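Local coordinates for FAD dependent oxidoreductase domain-containing protein (Deinococcus radiodurans R1, PDB 3C4N) that binds ADP and probably acts as an FAD-dependent oxidoreductase of the ETF-QO/FixC family, at residues Y299-L313 against E337-W349. Numbering follows the deposited sequence.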
loop_
_atom_site.group_PDB
_atom_site.type_symbol
_atom_site.label_atom_id
_atom_site.label_comp_id
_atom_site.label_asym_id
_atom_site.label_seq_id
_atom_site.Cartn_x
_atom_site.Cartn_y
_atom_site.Cartn_z
ATOM N N TYR A 299 -31.679 -1.521 -9.050
ATOM C CA TYR A 299 -31.574 -0.751 -10.280
ATOM C C TYR A 299 -30.254 -0.990 -10.997
ATOM O O TYR A 299 -29.182 -0.914 -10.398
ATOM C CB TYR A 299 -31.745 0.748 -9.982
ATOM C CG TYR A 299 -31.466 1.659 -11.160
ATOM C CD1 TYR A 299 -32.255 1.613 -12.311
ATOM C CD2 TYR A 299 -30.368 2.522 -11.149
ATOM C CE1 TYR A 299 -31.946 2.396 -13.427
ATOM C CE2 TYR A 299 -30.048 3.307 -12.255
ATOM C CZ TYR A 299 -30.837 3.235 -13.392
ATOM O OH TYR A 299 -30.491 3.969 -14.504
ATOM N N HIS A 300 -30.351 -1.301 -12.284
ATOM C CA HIS A 300 -29.183 -1.533 -13.116
ATOM C C HIS A 300 -29.130 -0.450 -14.176
ATOM O O HIS A 300 -30.001 -0.370 -15.040
ATOM C CB HIS A 300 -29.252 -2.897 -13.802
ATOM C CG HIS A 300 -28.922 -4.046 -12.904
ATOM N ND1 HIS A 300 -28.550 -5.283 -13.387
ATOM C CD2 HIS A 300 -28.915 -4.152 -11.554
ATOM C CE1 HIS A 300 -28.328 -6.100 -12.374
ATOM N NE2 HIS A 300 -28.544 -5.439 -11.251
ATOM N N PRO A 301 -28.111 0.411 -14.115
ATOM C CA PRO A 301 -27.975 1.482 -15.097
ATOM C C PRO A 301 -27.869 0.927 -16.513
ATOM O O PRO A 301 -27.046 0.053 -16.798
ATOM C CB PRO A 301 -26.706 2.198 -14.648
ATOM C CG PRO A 301 -25.917 1.116 -13.982
ATOM C CD PRO A 301 -26.976 0.417 -13.178
ATOM N N ALA A 302 -28.710 1.448 -17.398
ATOM C CA ALA A 302 -28.725 1.008 -18.782
ATOM C C ALA A 302 -28.617 2.188 -19.739
ATOM O O ALA A 302 -27.647 2.301 -20.486
ATOM C CB ALA A 302 -29.998 0.221 -19.054
ATOM N N GLY A 303 -29.614 3.065 -19.719
ATOM C CA GLY A 303 -29.601 4.222 -20.599
ATOM C C GLY A 303 -29.463 3.923 -22.084
ATOM O O GLY A 303 -28.939 2.879 -22.474
ATOM N N GLY A 304 -29.939 4.845 -22.918
ATOM C CA GLY A 304 -29.843 4.667 -24.358
ATOM C C GLY A 304 -31.172 4.738 -25.082
ATOM O O GLY A 304 -31.847 3.725 -25.257
ATOM N N SER A 305 -31.542 5.939 -25.509
ATOM C CA SER A 305 -32.794 6.155 -26.223
ATOM C C SER A 305 -32.793 7.554 -26.827
ATOM O O SER A 305 -33.675 8.363 -26.533
ATOM C CB SER A 305 -33.994 6.018 -25.271
ATOM O OG SER A 305 -34.157 4.692 -24.789
ATOM N N LEU A 306 -31.805 7.852 -27.664
ATOM C CA LEU A 306 -31.747 9.174 -28.274
ATOM C C LEU A 306 -32.096 9.158 -29.758
ATOM O O LEU A 306 -31.367 8.601 -30.583
ATOM C CB LEU A 306 -30.368 9.820 -28.071
ATOM C CG LEU A 306 -30.227 11.244 -28.635
ATOM C CD1 LEU A 306 -31.205 12.180 -27.940
ATOM C CD2 LEU A 306 -28.811 11.732 -28.454
ATOM N N THR A 307 -33.229 9.786 -30.067
ATOM C CA THR A 307 -33.755 9.892 -31.414
ATOM C C THR A 307 -33.648 8.589 -32.211
ATOM O O THR A 307 -33.084 8.556 -33.303
ATOM C CB THR A 307 -33.071 11.060 -32.182
ATOM O OG1 THR A 307 -33.620 11.152 -33.501
ATOM C CG2 THR A 307 -31.566 10.849 -32.280
ATOM N N GLY A 308 -34.187 7.513 -31.642
ATOM C CA GLY A 308 -34.177 6.223 -32.313
ATOM C C GLY A 308 -32.882 5.437 -32.333
ATOM O O GLY A 308 -32.793 4.410 -33.004
ATOM N N VAL A 309 -31.874 5.900 -31.605
ATOM C CA VAL A 309 -30.599 5.197 -31.561
ATOM C C VAL A 309 -30.210 4.919 -30.114
ATOM O O VAL A 309 -30.310 5.797 -29.259
ATOM C CB VAL A 309 -29.487 6.023 -32.223
ATOM C CG1 VAL A 309 -28.210 5.203 -32.305
ATOM C CG2 VAL A 309 -29.932 6.481 -33.596
ATOM N N PRO A 310 -29.767 3.686 -29.821
ATOM C CA PRO A 310 -29.359 3.278 -28.472
ATOM C C PRO A 310 -27.996 3.834 -28.065
ATOM O O PRO A 310 -27.003 3.623 -28.759
ATOM C CB PRO A 310 -29.355 1.755 -28.567
ATOM C CG PRO A 310 -28.899 1.521 -29.967
ATOM C CD PRO A 310 -29.704 2.546 -30.752
ATOM N N THR A 311 -27.947 4.535 -26.937
ATOM C CA THR A 311 -26.695 5.117 -26.463
ATOM C C THR A 311 -26.323 4.591 -25.082
ATOM O O THR A 311 -26.987 3.699 -24.550
ATOM C CB THR A 311 -26.785 6.650 -26.409
ATOM O OG1 THR A 311 -27.305 7.054 -25.141
ATOM C CG2 THR A 311 -27.724 7.164 -27.504
ATOM N N GLY A 312 -25.263 5.143 -24.499
ATOM C CA GLY A 312 -24.828 4.691 -23.184
ATOM C C GLY A 312 -25.290 5.541 -22.013
ATOM O O GLY A 312 -25.020 5.199 -20.869
ATOM N N LEU A 313 -25.992 6.634 -22.306
ATOM C CA LEU A 313 -26.492 7.560 -21.295
ATOM C C LEU A 313 -27.900 7.205 -20.812
ATOM O O LEU A 313 -28.757 6.817 -21.612
ATOM C CB LEU A 313 -26.490 8.984 -21.863
ATOM C CG LEU A 313 -25.136 9.638 -22.159
ATOM C CD1 LEU A 313 -24.364 8.816 -23.161
ATOM C CD2 LEU A 313 -25.345 11.051 -22.690
ATOM N N GLU A 337 -19.489 12.443 -26.271
ATOM C CA GLU A 337 -19.268 11.020 -26.469
ATOM C C GLU A 337 -20.438 10.306 -25.791
ATOM O O GLU A 337 -20.480 10.207 -24.564
ATOM C CB GLU A 337 -17.962 10.565 -25.809
ATOM C CG GLU A 337 -16.732 11.428 -26.089
ATOM C CD GLU A 337 -15.423 10.643 -25.956
ATOM O OE1 GLU A 337 -15.288 9.844 -25.003
ATOM O OE2 GLU A 337 -14.526 10.823 -26.807
ATOM N N LEU A 338 -21.380 9.816 -26.590
ATOM C CA LEU A 338 -22.561 9.118 -26.080
ATOM C C LEU A 338 -22.366 7.617 -25.872
ATOM O O LEU A 338 -23.068 7.002 -25.064
ATOM C CB LEU A 338 -23.737 9.317 -27.039
ATOM C CG LEU A 338 -24.556 10.601 -26.953
ATOM C CD1 LEU A 338 -23.649 11.784 -26.714
ATOM C CD2 LEU A 338 -25.366 10.762 -28.222
ATOM N N GLY A 339 -21.437 7.024 -26.616
ATOM C CA GLY A 339 -21.199 5.594 -26.506
ATOM C C GLY A 339 -22.373 4.766 -27.017
ATOM O O GLY A 339 -23.441 5.306 -27.305
ATOM N N ARG A 340 -22.172 3.455 -27.132
ATOM C CA ARG A 340 -23.215 2.542 -27.604
ATOM C C ARG A 340 -24.047 2.018 -26.437
ATOM O O ARG A 340 -25.269 1.991 -26.510
ATOM C CB ARG A 340 -22.592 1.355 -28.337
ATOM C CG ARG A 340 -21.864 1.709 -29.611
ATOM C CD ARG A 340 -21.084 0.515 -30.142
ATOM N NE ARG A 340 -19.985 0.123 -29.254
ATOM C CZ ARG A 340 -20.094 -0.699 -28.210
ATOM N NH1 ARG A 340 -21.266 -1.240 -27.897
ATOM N NH2 ARG A 340 -19.018 -0.987 -27.485
ATOM N N SER A 341 -23.378 1.578 -25.376
ATOM C CA SER A 341 -24.068 1.081 -24.195
ATOM C C SER A 341 -23.435 1.691 -22.946
ATOM O O SER A 341 -22.367 2.299 -23.020
ATOM C CB SER A 341 -23.989 -0.442 -24.111
ATOM O OG SER A 341 -22.655 -0.857 -23.887
ATOM N N SER A 342 -24.096 1.514 -21.805
ATOM C CA SER A 342 -23.621 2.050 -20.536
ATOM C C SER A 342 -22.206 1.612 -20.187
ATOM O O SER A 342 -21.524 2.269 -19.401
ATOM C CB SER A 342 -24.563 1.635 -19.411
ATOM O OG SER A 342 -24.091 2.120 -18.171
ATOM N N ALA A 343 -21.772 0.500 -20.771
ATOM C CA ALA A 343 -20.438 -0.027 -20.521
ATOM C C ALA A 343 -19.347 0.872 -21.097
ATOM O O ALA A 343 -18.216 0.864 -20.618
ATOM C CB ALA A 343 -20.316 -1.432 -21.105
ATOM N N ASP A 344 -19.678 1.647 -22.121
ATOM C CA ASP A 344 -18.690 2.535 -22.724
ATOM C C ASP A 344 -18.648 3.903 -22.040
ATOM O O ASP A 344 -17.808 4.730 -22.374
ATOM C CB ASP A 344 -18.987 2.738 -24.217
ATOM C CG ASP A 344 -19.006 1.427 -25.004
ATOM O OD1 ASP A 344 -17.981 0.703 -25.005
ATOM O OD2 ASP A 344 -20.053 1.136 -25.626
ATOM N N VAL A 345 -19.533 4.126 -21.073
ATOM C CA VAL A 345 -19.619 5.411 -20.387
ATOM C C VAL A 345 -19.152 5.425 -18.918
ATOM O O VAL A 345 -19.719 4.734 -18.065
ATOM C CB VAL A 345 -21.082 5.920 -20.474
ATOM C CG1 VAL A 345 -21.221 7.286 -19.832
ATOM C CG2 VAL A 345 -21.509 5.966 -21.933
ATOM N N PRO A 346 -18.110 6.222 -18.608
ATOM C CA PRO A 346 -17.563 6.341 -17.250
ATOM C C PRO A 346 -18.686 6.628 -16.243
ATOM O O PRO A 346 -19.420 7.604 -16.393
ATOM C CB PRO A 346 -16.592 7.517 -17.373
ATOM C CG PRO A 346 -16.131 7.426 -18.782
ATOM C CD PRO A 346 -17.416 7.143 -19.526
ATOM N N GLY A 347 -18.810 5.782 -15.222
ATOM C CA GLY A 347 -19.861 5.964 -14.235
ATOM C C GLY A 347 -19.474 5.439 -12.866
ATOM O O GLY A 347 -18.560 4.628 -12.751
ATOM N N ALA A 348 -20.170 5.898 -11.827
ATOM C CA ALA A 348 -19.882 5.478 -10.458
ATOM C C ALA A 348 -21.073 5.704 -9.546
ATOM O O ALA A 348 -21.959 6.501 -9.851
ATOM C CB ALA A 348 -18.680 6.242 -9.920
ATOM N N TRP A 349 -21.094 5.001 -8.422
ATOM C CA TRP A 349 -22.182 5.176 -7.469
ATOM C C TRP A 349 -21.767 6.149 -6.367
ATOM O O TRP A 349 -20.717 5.984 -5.743
ATOM C CB TRP A 349 -22.581 3.837 -6.838
ATOM C CG TRP A 349 -23.328 2.924 -7.754
ATOM C CD1 TRP A 349 -22.803 1.956 -8.568
ATOM C CD2 TRP A 349 -24.746 2.876 -7.937
ATOM N NE1 TRP A 349 -23.810 1.309 -9.240
ATOM C CE2 TRP A 349 -25.013 1.853 -8.872
ATOM C CE3 TRP A 349 -25.818 3.599 -7.400
ATOM C CZ2 TRP A 349 -26.314 1.533 -9.283
ATOM C CZ3 TRP A 349 -27.116 3.281 -7.808
ATOM C CH2 TRP A 349 -27.351 2.257 -8.739
HETATM O O HOH W 1 -26.668 -0.181 -21.623
#
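Leu338, Gly312 and Ser342 bury the most surface where an irregular segment, 299-313, packs against 337-349, which passes through a short 3-10 turn into strand 347-352; in this member of the FAD-dependent oxidoreductase family that strand runs antiparallel to strand 251-260 in a mixed sheet. The junction illustrates how loops can be joined with few backbone bonds when glycine lets the main chains close in. Gly312 N donates to Leu338 O at 2.9 Å, tilted 29° from the carbonyl plane. The Gly312 CA lies against the Ser341 carbonyl, and its own oxygen accepts a CA-H...O contact from Ser342 CA at 3.5 Å while also taking a hydrogen bond from Gln256 of strand 251-260.

Leu338 spreads its side chain over three neighbours. Its CB meets Thr311 CB and Leu313 CD1, and its CD2 touches Leu306 CD2 at 3.6 Å, the two leucines crossing at about a right angle. Leu306 opens a type I' turn that ends at Val309; its CB points toward 337-349, and with CG anti to the backbone N (chi1 -178°) the branch carries CD2 to Leu338. Thr311 OG1 accepts from Leu313 N, forming an ST turn shortly before helix 315-324.

Toward the nucleotide, the Trp349 indole meets Tyr299 at the phenol's edge, CH2 to CD2 3.9 Å, and Pro301 CD obliquely; the Trp349 side chain lies about 7 Å from the bound ADP. Between these ends, Ser342 CB rests 3.3 Å from Ala302 O, and one water bridges the same pair of residues, donating to Ala302 O at 2.9 Å and accepting from Ser342 N at 3.1 Å.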